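PDB 6HBE: copper-containing nitrite reductase from Thermus scotoductus, which probably reduces nitrite to nitric oxide in denitrification, taking electrons from a cytochrome, as a copper-containing homotrimer with a third, plastocyanin-like copper domain. Local coordinates for residues P138-R143 with N230-V235; Y142-E147 with F222-Y227; V349-V354 with V371-E376; P360-I365 with K435-V440. All coordinates share one frame; numbering follows the deposited sequence.

Interaction 1 (P138-R143 with N230-V235); sequences PKEKYR and NPKNLV
Pro231, at the second position of a type I turn from Asn230 to Asn233, is the apolar wedge of this surface contact. Its CB lies 4.0 Å from Glu140 OE1, the two side chains running antiparallel. CG, the tip of the ring, has the closest approach: it meets Pro138 CB at 3.7 Å and Tyr142 CE1 at 3.9 Å. CD turns back toward the chain and lies 4.1 Å from Pro138 CB. Proline suits the place because its ring is rigid and its phi of -53° is what this turn position requires. The turn is also an Asx turn, as Asn230 OD1 accepts from Lys232 N at 3.0 Å on an in-plane lone pair. Beside the proline, Glu140 extends with CG anti to the backbone N (chi1 176°), and its OE1 receives Lys232 NZ in a 2.9 Å salt bridge from above the carboxylate plane. An alanine in place of Glu140 would remove the carboxylate and would probably leave Lys232 without this partner and the Pro231 ring less covered. Farther along, the Arg143 side chain runs across Leu234, NH1 3.7 Å from Leu234 CD2, while its NE pairs with Glu147. The contact joins the connection between strand 131-137 and helix 143-148 to the turn leading into strand 234-238, and Tyr142 OH bonds to Gly229 O just before that turn.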
# COMPACT_ATOMS: atom_id res chain seq x y z
N PRO C 138 -12.68 21.26 22.61
CA PRO C 138 -13.13 22.57 22.16
C PRO C 138 -14.02 23.30 23.17
O PRO C 138 -14.73 22.65 23.95
CB PRO C 138 -13.95 22.26 20.92
CG PRO C 138 -14.46 20.88 21.14
CD PRO C 138 -13.36 20.17 21.87
N LYS C 139 -13.99 24.63 23.11
CA LYS C 139 -14.91 25.44 23.87
C LYS C 139 -16.30 25.29 23.28
O LYS C 139 -17.25 25.15 24.01
CB LYS C 139 -14.51 26.92 23.86
CG LYS C 139 -13.19 27.22 24.55
CD LYS C 139 -13.27 28.40 25.52
CE LYS C 139 -11.91 28.69 26.16
NZ LYS C 139 -10.98 29.38 25.22
N GLU C 140 -16.42 25.31 21.95
CA GLU C 140 -17.68 25.03 21.26
C GLU C 140 -18.03 23.55 21.45
O GLU C 140 -17.24 22.68 21.07
CB GLU C 140 -17.56 25.34 19.75
CG GLU C 140 -18.79 24.99 18.91
CD GLU C 140 -18.61 25.18 17.41
OE1 GLU C 140 -17.55 25.68 16.96
OE2 GLU C 140 -19.54 24.82 16.68
N LYS C 141 -19.19 23.26 22.02
CA LYS C 141 -19.57 21.85 22.24
C LYS C 141 -19.93 21.14 20.92
O LYS C 141 -20.46 21.76 20.00
CB LYS C 141 -20.72 21.77 23.25
CG LYS C 141 -20.27 22.26 24.63
CD LYS C 141 -21.36 22.12 25.68
CE LYS C 141 -20.91 22.70 27.02
NZ LYS C 141 -19.67 22.03 27.53
N TYR C 142 -19.60 19.85 20.82
CA TYR C 142 -19.95 19.03 19.64
C TYR C 142 -21.48 18.91 19.54
O TYR C 142 -22.20 19.08 20.54
CB TYR C 142 -19.28 17.62 19.72
CG TYR C 142 -17.74 17.65 19.63
CD1 TYR C 142 -17.08 17.86 18.41
CD2 TYR C 142 -16.97 17.43 20.76
CE1 TYR C 142 -15.68 17.88 18.34
CE2 TYR C 142 -15.58 17.45 20.71
CZ TYR C 142 -14.93 17.67 19.51
OH TYR C 142 -13.55 17.69 19.49
N ARG C 143 -21.98 18.62 18.34
CA ARG C 143 -23.41 18.71 18.07
C ARG C 143 -24.32 17.80 18.92
O ARG C 143 -25.37 18.27 19.41
CB ARG C 143 -23.65 18.51 16.57
CG ARG C 143 -25.11 18.50 16.15
CD ARG C 143 -25.24 18.67 14.65
NE ARG C 143 -26.48 18.09 14.18
CZ ARG C 143 -26.83 18.00 12.90
NH1 ARG C 143 -26.05 18.50 11.95
NH2 ARG C 143 -27.97 17.41 12.58
N ASN C 230 -11.92 18.84 14.94
CA ASN C 230 -12.39 20.23 14.95
C ASN C 230 -13.90 20.29 14.70
O ASN C 230 -14.37 19.84 13.64
CB ASN C 230 -11.65 21.07 13.90
CG ASN C 230 -11.90 22.58 14.05
OD1 ASN C 230 -13.04 23.02 14.01
ND2 ASN C 230 -10.83 23.35 14.21
N PRO C 231 -14.68 20.91 15.63
CA PRO C 231 -16.14 20.95 15.44
C PRO C 231 -16.67 21.49 14.13
O PRO C 231 -17.77 21.11 13.75
CB PRO C 231 -16.64 21.84 16.58
CG PRO C 231 -15.60 21.73 17.63
CD PRO C 231 -14.28 21.56 16.90
N LYS C 232 -15.92 22.35 13.43
CA LYS C 232 -16.35 22.91 12.15
C LYS C 232 -16.36 21.92 10.98
O LYS C 232 -17.09 22.11 10.00
CB LYS C 232 -15.45 24.07 11.71
CG LYS C 232 -15.30 25.23 12.68
CD LYS C 232 -16.62 25.84 13.10
CE LYS C 232 -16.36 26.96 14.09
NZ LYS C 232 -17.64 27.47 14.64
N ASN C 233 -15.56 20.86 11.07
CA ASN C 233 -15.37 19.93 9.95
C ASN C 233 -16.34 18.71 10.03
O ASN C 233 -15.90 17.54 10.09
CB ASN C 233 -13.91 19.44 9.94
CG ASN C 233 -12.89 20.55 9.77
OD1 ASN C 233 -13.12 21.57 9.13
ND2 ASN C 233 -11.71 20.33 10.32
N LEU C 234 -17.64 19.00 9.98
CA LEU C 234 -18.70 18.00 10.20
C LEU C 234 -19.04 17.15 8.97
O LEU C 234 -19.22 17.67 7.88
CB LEU C 234 -19.99 18.69 10.69
CG LEU C 234 -21.25 17.83 10.91
CD1 LEU C 234 -21.05 16.83 12.03
CD2 LEU C 234 -22.45 18.72 11.21
N VAL C 235 -19.12 15.83 9.18
CA VAL C 235 -19.56 14.84 8.21
C VAL C 235 -20.64 14.04 8.92
O VAL C 235 -20.46 13.70 10.11
CB VAL C 235 -18.36 13.88 7.86
CG1 VAL C 235 -18.78 12.76 6.92
CG2 VAL C 235 -17.20 14.68 7.28

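Interaction 2 (Y142-E147 with F222-Y227); sequences YRMERE and FEYMYY
Glu223 begins the contact: the methyl CE of Met144 lies 3.4 Å from its CD, the methionine side chain running across that of Glu223, while Glu223 OE1 itself pairs with Arg254. Next comes Tyr224, whose ring is met on a face, at an edge and at its tip. The aliphatic part of Arg143 lies over one face, CD standing 4.0 Å from the ring centroid in a CH-pi contact, and the guanidinium turns one face to Tyr224 CE1, its plane 41° from the ring's. Met144 CB sits at the ring edge, 3.9 Å from Tyr224 CD2. At the tip, Tyr224 OH donates to Glu147 OE1 at 2.7 Å on the syn lone pair; Arg143 NH2 adds only a weak bond. Glu147 OE2 takes Arg143 NE at 3.0 Å, so one carboxylate holds both the phenol and the arginine over it. Tyrosine thus offers an apolar face and a polar end. Tyr226 points to the same side. Tyr142 directs CD1 over the centre of its ring, an edge-to-face pair with centroids 4.8 Å apart and planes at 51°. Tyr226 OH accepts Arg143 N at 2.9 Å and also bonds Glu252. The start of helix 143-148, Tyr142 at its N-cap position, is thus set against strand 222-227 of the six-stranded sheet, where a classic beta bulge turns Glu223 and Tyr224 to Glu252 of adjacent strand 248-254, which also bonds Met144 N.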
# COMPACT_ATOMS: atom_id res chain seq x y z
N TYR C 142 -19.60 19.85 20.82
CA TYR C 142 -19.95 19.03 19.64
C TYR C 142 -21.48 18.91 19.54
O TYR C 142 -22.20 19.08 20.54
CB TYR C 142 -19.28 17.62 19.72
CG TYR C 142 -17.74 17.65 19.63
CD1 TYR C 142 -17.08 17.86 18.41
CD2 TYR C 142 -16.97 17.43 20.76
CE1 TYR C 142 -15.68 17.88 18.34
CE2 TYR C 142 -15.58 17.45 20.71
CZ TYR C 142 -14.93 17.67 19.51
OH TYR C 142 -13.55 17.69 19.49
N ARG C 143 -21.98 18.62 18.34
CA ARG C 143 -23.41 18.71 18.07
C ARG C 143 -24.32 17.80 18.92
O ARG C 143 -25.37 18.27 19.41
CB ARG C 143 -23.65 18.51 16.57
CG ARG C 143 -25.11 18.50 16.15
CD ARG C 143 -25.24 18.67 14.65
NE ARG C 143 -26.48 18.09 14.18
CZ ARG C 143 -26.83 18.00 12.90
NH1 ARG C 143 -26.05 18.50 11.95
NH2 ARG C 143 -27.97 17.41 12.58
N MET C 144 -23.94 16.53 19.13
CA MET C 144 -24.76 15.61 19.93
C MET C 144 -24.78 16.00 21.42
O MET C 144 -25.79 15.80 22.10
CB MET C 144 -24.32 14.14 19.78
CG MET C 144 -25.34 13.13 20.35
SD MET C 144 -24.89 11.38 20.05
CE MET C 144 -25.34 11.24 18.31
N GLU C 145 -23.68 16.53 21.95
CA GLU C 145 -23.69 17.08 23.32
C GLU C 145 -24.66 18.27 23.42
O GLU C 145 -25.47 18.33 24.34
CB GLU C 145 -22.30 17.50 23.79
CG GLU C 145 -22.30 18.21 25.16
CD GLU C 145 -20.96 18.18 25.90
OE1 GLU C 145 -19.95 17.60 25.42
OE2 GLU C 145 -20.92 18.74 27.02
N ARG C 146 -24.58 19.19 22.48
CA ARG C 146 -25.48 20.35 22.47
C ARG C 146 -26.93 19.88 22.43
O ARG C 146 -27.72 20.25 23.31
CB ARG C 146 -25.17 21.30 21.30
CG ARG C 146 -26.09 22.52 21.24
CD ARG C 146 -25.74 23.54 20.16
NE ARG C 146 -25.91 23.03 18.79
CZ ARG C 146 -24.94 22.67 17.93
NH1 ARG C 146 -23.65 22.74 18.24
NH2 ARG C 146 -25.29 22.22 16.73
N GLU C 147 -27.26 19.05 21.43
CA GLU C 147 -28.62 18.49 21.25
C GLU C 147 -29.18 17.72 22.44
O GLU C 147 -30.37 17.83 22.72
CB GLU C 147 -28.71 17.61 19.98
CG GLU C 147 -28.61 18.40 18.67
CD GLU C 147 -28.49 17.52 17.43
OE1 GLU C 147 -28.26 16.30 17.54
OE2 GLU C 147 -28.64 18.03 16.32
N PHE C 222 -22.30 5.95 12.05
CA PHE C 222 -21.85 7.07 12.87
C PHE C 222 -22.69 8.31 12.56
O PHE C 222 -22.84 8.72 11.41
CB PHE C 222 -20.35 7.42 12.68
CG PHE C 222 -19.40 6.27 12.96
CD1 PHE C 222 -19.50 5.53 14.12
CD2 PHE C 222 -18.36 5.99 12.09
CE1 PHE C 222 -18.61 4.50 14.40
CE2 PHE C 222 -17.47 4.95 12.36
CZ PHE C 222 -17.58 4.22 13.53
N GLU C 223 -23.26 8.91 13.60
CA GLU C 223 -24.20 10.01 13.40
C GLU C 223 -23.50 11.30 12.97
O GLU C 223 -23.90 11.93 11.98
CB GLU C 223 -25.04 10.22 14.66
CG GLU C 223 -25.69 8.90 15.12
CD GLU C 223 -26.82 9.08 16.09
OE1 GLU C 223 -27.68 9.95 15.83
OE2 GLU C 223 -26.85 8.34 17.10
N TYR C 224 -22.48 11.69 13.73
CA TYR C 224 -21.70 12.90 13.45
C TYR C 224 -20.21 12.60 13.59
O TYR C 224 -19.82 11.97 14.55
CB TYR C 224 -22.04 14.03 14.43
CG TYR C 224 -23.52 14.35 14.59
CD1 TYR C 224 -24.33 14.60 13.49
CD2 TYR C 224 -24.09 14.45 15.87
CE1 TYR C 224 -25.70 14.89 13.64
CE2 TYR C 224 -25.46 14.74 16.04
CZ TYR C 224 -26.26 14.96 14.92
OH TYR C 224 -27.60 15.26 15.09
N MET C 225 -19.38 13.09 12.67
CA MET C 225 -17.93 12.97 12.75
C MET C 225 -17.28 14.32 12.45
O MET C 225 -17.79 15.08 11.67
CB MET C 225 -17.39 11.93 11.76
CG MET C 225 -18.23 10.69 11.60
SD MET C 225 -17.41 9.31 10.78
CE MET C 225 -16.94 10.07 9.23
N TYR C 226 -16.12 14.56 13.05
CA TYR C 226 -15.40 15.81 12.91
C TYR C 226 -13.96 15.53 12.49
O TYR C 226 -13.19 14.97 13.27
CB TYR C 226 -15.45 16.59 14.24
CG TYR C 226 -16.87 16.70 14.78
CD1 TYR C 226 -17.40 15.72 15.62
CD2 TYR C 226 -17.68 17.78 14.44
CE1 TYR C 226 -18.71 15.81 16.10
CE2 TYR C 226 -18.98 17.88 14.91
CZ TYR C 226 -19.49 16.91 15.74
OH TYR C 226 -20.78 17.01 16.22
N TYR C 227 -13.61 15.90 11.27
CA TYR C 227 -12.25 15.68 10.76
C TYR C 227 -11.23 16.54 11.55
O TYR C 227 -11.47 17.74 11.78
CB TYR C 227 -12.16 15.93 9.26
CG TYR C 227 -10.80 15.61 8.59
CD1 TYR C 227 -10.22 14.34 8.65
CD2 TYR C 227 -10.12 16.59 7.86
CE1 TYR C 227 -9.00 14.06 8.02
CE2 TYR C 227 -8.91 16.33 7.22
CZ TYR C 227 -8.34 15.07 7.29
OH TYR C 227 -7.11 14.87 6.65

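Interaction 3 (V349-V354 with V371-E376); sequences VTVQMV and VEFVNE
Two partners grip Glu376 OE2: a bridging water that donates to it at 2.6 Å, and Arg309 of the second subunit, which forms a salt bridge. The same water accepts from Gln352 NE2 at 2.9 Å, so the carboxylate ties the ends of two neighbouring strands together at a subunit boundary; Gln352 OE1 turns to Arg168. These strands, 349-353 and 371-375, run parallel in one sheet of the cupredoxin beta-sandwich, the plastocyanin/azurin-type domain. Backbone bonds alternate between them as in any parallel pair: Val351 and Met353 each bond through both N and O, Val351 N reaching Glu372 O at 3.0 Å and Val351 O receiving Val374 N, in the carbonyl plane. Val349, Val351, Val371 and Phe373 share one face, toward strand 362-366 for the valines, where beta-branched and aromatic groups suit a sandwich core. Phe373 lies alongside Val351, with CE1 3.7 Å from Val351 CG1; Met353 comes across it, its CE 4.1 Å from Phe373 CD1. An alanine in place of Phe373 would strip away the ring and would probably loosen the packing of Val351 and of the Met353 methyl. That methionine side chain lies about 7 Å from a copper ion, nearest atoms, and touches the copper ligand His390. On the other face Thr350 turns its methyl rather than its hydroxyl to the neighbouring strand, CG2 meeting Val374 CG1 at 3.7 Å.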
# COMPACT_ATOMS: atom_id res chain seq x y z
N VAL C 349 27.20 -11.26 -2.72
CA VAL C 349 26.02 -11.49 -1.89
C VAL C 349 25.73 -10.16 -1.19
O VAL C 349 26.59 -9.58 -0.54
CB VAL C 349 26.26 -12.65 -0.92
CG1 VAL C 349 25.06 -12.87 0.00
CG2 VAL C 349 26.54 -13.94 -1.71
N THR C 350 24.52 -9.63 -1.38
CA THR C 350 24.16 -8.30 -0.88
C THR C 350 23.68 -8.29 0.59
O THR C 350 22.81 -9.08 0.98
CB THR C 350 23.08 -7.66 -1.78
OG1 THR C 350 23.57 -7.56 -3.12
CG2 THR C 350 22.73 -6.27 -1.32
N VAL C 351 24.23 -7.38 1.39
CA VAL C 351 23.62 -7.01 2.66
C VAL C 351 23.22 -5.55 2.59
O VAL C 351 24.07 -4.68 2.41
CB VAL C 351 24.54 -7.27 3.87
CG1 VAL C 351 23.88 -6.81 5.18
CG2 VAL C 351 24.86 -8.76 3.95
N GLN C 352 21.91 -5.28 2.72
CA GLN C 352 21.41 -3.90 2.71
C GLN C 352 21.39 -3.30 4.09
O GLN C 352 20.99 -3.95 5.05
CB GLN C 352 19.97 -3.86 2.16
CG GLN C 352 19.80 -4.37 0.76
CD GLN C 352 18.37 -4.21 0.24
OE1 GLN C 352 17.42 -4.26 1.01
NE2 GLN C 352 18.23 -4.01 -1.05
N MET C 353 21.80 -2.03 4.19
CA MET C 353 21.45 -1.18 5.32
C MET C 353 20.17 -0.45 4.89
O MET C 353 20.17 0.22 3.88
CB MET C 353 22.55 -0.16 5.63
CG MET C 353 23.89 -0.79 6.01
SD MET C 353 25.25 0.01 5.12
CE MET C 353 26.64 -0.46 6.18
N VAL C 354 19.08 -0.62 5.65
CA VAL C 354 17.76 -0.11 5.25
C VAL C 354 16.84 0.04 6.47
O VAL C 354 16.68 -0.89 7.25
CB VAL C 354 17.14 -0.98 4.11
CG1 VAL C 354 17.04 -2.45 4.47
CG2 VAL C 354 15.76 -0.45 3.66
N VAL C 371 30.89 -10.52 0.08
CA VAL C 371 29.71 -9.78 0.53
C VAL C 371 29.86 -8.34 0.09
O VAL C 371 30.94 -7.75 0.25
CB VAL C 371 29.62 -9.82 2.08
CG1 VAL C 371 28.52 -8.90 2.63
CG2 VAL C 371 29.39 -11.24 2.54
N GLU C 372 28.78 -7.74 -0.42
CA GLU C 372 28.74 -6.31 -0.66
C GLU C 372 27.68 -5.67 0.24
O GLU C 372 26.49 -5.96 0.08
CB GLU C 372 28.40 -6.01 -2.14
CG GLU C 372 28.32 -4.52 -2.49
CD GLU C 372 28.11 -4.25 -3.97
OE1 GLU C 372 26.94 -4.28 -4.44
OE2 GLU C 372 29.11 -4.01 -4.69
N PHE C 373 28.13 -4.83 1.17
CA PHE C 373 27.25 -3.92 1.92
C PHE C 373 26.82 -2.76 1.00
O PHE C 373 27.67 -2.15 0.30
CB PHE C 373 27.93 -3.35 3.17
CG PHE C 373 28.02 -4.32 4.32
CD1 PHE C 373 26.97 -4.45 5.22
CD2 PHE C 373 29.15 -5.12 4.50
CE1 PHE C 373 27.04 -5.34 6.28
CE2 PHE C 373 29.22 -6.02 5.56
CZ PHE C 373 28.17 -6.14 6.46
N VAL C 374 25.52 -2.46 0.97
CA VAL C 374 25.02 -1.27 0.23
C VAL C 374 24.07 -0.49 1.13
O VAL C 374 23.23 -1.08 1.79
CB VAL C 374 24.35 -1.67 -1.13
CG1 VAL C 374 23.15 -2.60 -0.94
CG2 VAL C 374 23.91 -0.42 -1.90
N ASN C 375 24.21 0.84 1.17
CA ASN C 375 23.31 1.65 1.97
C ASN C 375 22.10 2.09 1.14
O ASN C 375 22.23 2.94 0.26
CB ASN C 375 24.02 2.87 2.59
CG ASN C 375 23.17 3.56 3.66
OD1 ASN C 375 22.03 3.14 3.95
ND2 ASN C 375 23.68 4.62 4.24
N GLU C 376 20.94 1.52 1.45
CA GLU C 376 19.67 1.90 0.79
C GLU C 376 18.96 3.06 1.50
O GLU C 376 18.06 3.68 0.91
CB GLU C 376 18.73 0.69 0.66
CG GLU C 376 19.10 -0.33 -0.41
CD GLU C 376 19.18 0.23 -1.86
OE1 GLU C 376 18.67 1.33 -2.20
OE2 GLU C 376 19.78 -0.46 -2.71
O HOH W 1 20.26 -2.98 -2.87

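Interaction 4 (P360-I365 with K435-V440); sequences PKVLEI and KGIIRV
Strands 362-365 and 435-440 run parallel, their axes 4.8 Å apart at 13°, and exchange backbone bonds from Lys361 O through to Ile365 N. They are neighbours in one sheet of the cupredoxin domain, the second sheet of its sandwich. Three of the four bonds come in almost along the C=O axis; the tightest is Arg439 N to Leu363 O at 2.8 Å. Side chains alternate between the faces. Leu363, Ile365, Ile438 and Val440 share the inner one, where branched aliphatics fill the core: Ile365 CG1 lies 4.1 Å from Val440 CG2, side by side, although CG1 occupies the crowded position between the backbone N and the carbonyl carbon (chi1 46°). Leu363 also touches Val349 and Val351 of the other sheet. The opposite face carries Val362, Ile437, Glu364 and Arg439. Glu364 and Arg439 run alongside each other, both with CG anti to the carbonyl carbon, and close a salt bridge: Arg439 NH1 donates to Glu364 OE2 at 2.8 Å on the anti lone pair, within the guanidinium plane, while the carboxylate plane is turned 67° from it. Each charge has a second partner, Arg326 for Glu364 OE1 and Glu423 for Arg439 NE, so the buried glutamate would probably stay ionised. Leu347 and Val339 of the third subunit pack on this pair. Val362 CG1 lies obliquely beside the guanidinium, 3.4 Å from Arg439 NH1.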
# COMPACT_ATOMS: atom_id res chain seq x y z
N PRO C 360 19.77 -9.27 4.75
CA PRO C 360 19.18 -10.09 5.82
C PRO C 360 19.87 -9.90 7.19
O PRO C 360 21.04 -9.47 7.24
CB PRO C 360 19.37 -11.52 5.29
CG PRO C 360 20.60 -11.43 4.45
CD PRO C 360 20.65 -10.04 3.87
N LYS C 361 19.14 -10.14 8.28
CA LYS C 361 19.68 -10.02 9.64
C LYS C 361 20.83 -11.02 9.94
O LYS C 361 21.82 -10.67 10.61
CB LYS C 361 18.58 -10.20 10.70
CG LYS C 361 17.55 -9.07 10.75
CD LYS C 361 16.38 -9.40 11.68
CE LYS C 361 15.29 -8.30 11.73
NZ LYS C 361 15.83 -6.95 12.06
N VAL C 362 20.68 -12.24 9.43
CA VAL C 362 21.66 -13.33 9.59
C VAL C 362 21.98 -13.91 8.22
O VAL C 362 21.08 -14.37 7.51
CB VAL C 362 21.12 -14.46 10.49
CG1 VAL C 362 22.18 -15.55 10.72
CG2 VAL C 362 20.60 -13.92 11.79
N LEU C 363 23.27 -13.93 7.87
CA LEU C 363 23.73 -14.42 6.57
C LEU C 363 24.78 -15.53 6.81
O LEU C 363 25.72 -15.34 7.60
CB LEU C 363 24.34 -13.26 5.79
CG LEU C 363 24.88 -13.51 4.38
CD1 LEU C 363 23.79 -13.91 3.39
CD2 LEU C 363 25.61 -12.29 3.89
N GLU C 364 24.59 -16.67 6.14
CA GLU C 364 25.49 -17.83 6.19
C GLU C 364 26.02 -18.11 4.76
O GLU C 364 25.26 -18.49 3.87
CB GLU C 364 24.80 -19.05 6.79
CG GLU C 364 24.29 -18.79 8.20
CD GLU C 364 23.63 -19.97 8.87
OE1 GLU C 364 23.08 -20.86 8.18
OE2 GLU C 364 23.62 -20.00 10.13
N ILE C 365 27.33 -17.88 4.56
CA ILE C 365 27.99 -17.98 3.25
C ILE C 365 29.14 -19.01 3.29
O ILE C 365 29.76 -19.19 4.35
CB ILE C 365 28.56 -16.63 2.77
CG1 ILE C 365 29.33 -15.92 3.88
CG2 ILE C 365 27.45 -15.71 2.27
CD1 ILE C 365 30.16 -14.76 3.40
N LYS C 435 21.87 -4.25 14.48
CA LYS C 435 22.70 -5.45 14.69
C LYS C 435 22.45 -6.54 13.66
O LYS C 435 21.30 -6.80 13.28
CB LYS C 435 22.47 -6.02 16.11
CG LYS C 435 23.43 -7.17 16.47
CD LYS C 435 23.32 -7.62 17.93
CE LYS C 435 23.89 -6.61 18.90
NZ LYS C 435 23.84 -7.11 20.30
N GLY C 436 23.53 -7.20 13.25
CA GLY C 436 23.47 -8.31 12.32
C GLY C 436 24.55 -9.36 12.58
O GLY C 436 25.44 -9.14 13.42
N ILE C 437 24.45 -10.47 11.85
CA ILE C 437 25.38 -11.63 11.97
C ILE C 437 25.82 -12.09 10.60
O ILE C 437 24.99 -12.19 9.66
CB ILE C 437 24.72 -12.82 12.72
CG1 ILE C 437 24.54 -12.50 14.21
CG2 ILE C 437 25.52 -14.10 12.55
CD1 ILE C 437 23.63 -13.44 14.97
N ILE C 438 27.11 -12.42 10.46
CA ILE C 438 27.60 -13.20 9.32
C ILE C 438 28.33 -14.45 9.84
O ILE C 438 29.15 -14.34 10.77
CB ILE C 438 28.58 -12.38 8.42
CG1 ILE C 438 27.83 -11.27 7.67
CG2 ILE C 438 29.28 -13.28 7.39
CD1 ILE C 438 28.73 -10.26 7.01
N ARG C 439 28.00 -15.60 9.27
CA ARG C 439 28.70 -16.86 9.53
C ARG C 439 29.24 -17.38 8.23
O ARG C 439 28.56 -17.33 7.22
CB ARG C 439 27.77 -17.91 10.12
CG ARG C 439 26.99 -17.43 11.31
CD ARG C 439 26.32 -18.59 12.02
NE ARG C 439 25.59 -18.13 13.21
CZ ARG C 439 24.26 -17.95 13.32
NH1 ARG C 439 23.43 -18.22 12.32
NH2 ARG C 439 23.75 -17.51 14.46
N VAL C 440 30.47 -17.91 8.27
CA VAL C 440 31.17 -18.40 7.08
C VAL C 440 31.48 -19.88 7.30
O VAL C 440 32.14 -20.22 8.28
CB VAL C 440 32.47 -17.61 6.80
CG1 VAL C 440 33.07 -18.01 5.46
CG2 VAL C 440 32.21 -16.11 6.83
O HOH W 2 23.86 -9.94 8.05

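In the fold
The four contacts form two clusters on opposite sides of the chain's centre. Interactions 1 and 2 have centres about 7 Å apart and share Tyr142 and Arg143; Val235 O lies 2.8 Å from Met225 N, in one sheet, away from the copper sites. Interactions 3 and 4, centres about 12 Å apart, lie in the two facing sheets of the plastocyanin-like domain, and Val351 CG2 meets Leu363 CD2 at 3.6 Å between them. In interaction 3 the side chain of Asn375 comes about 3 Å from that of the copper ligand His390, nearest atoms, while Gly436 of interaction 4 is about 12 Å from the copper, nearest atoms. The centres of interactions 1 and 3 are about 51 Å apart.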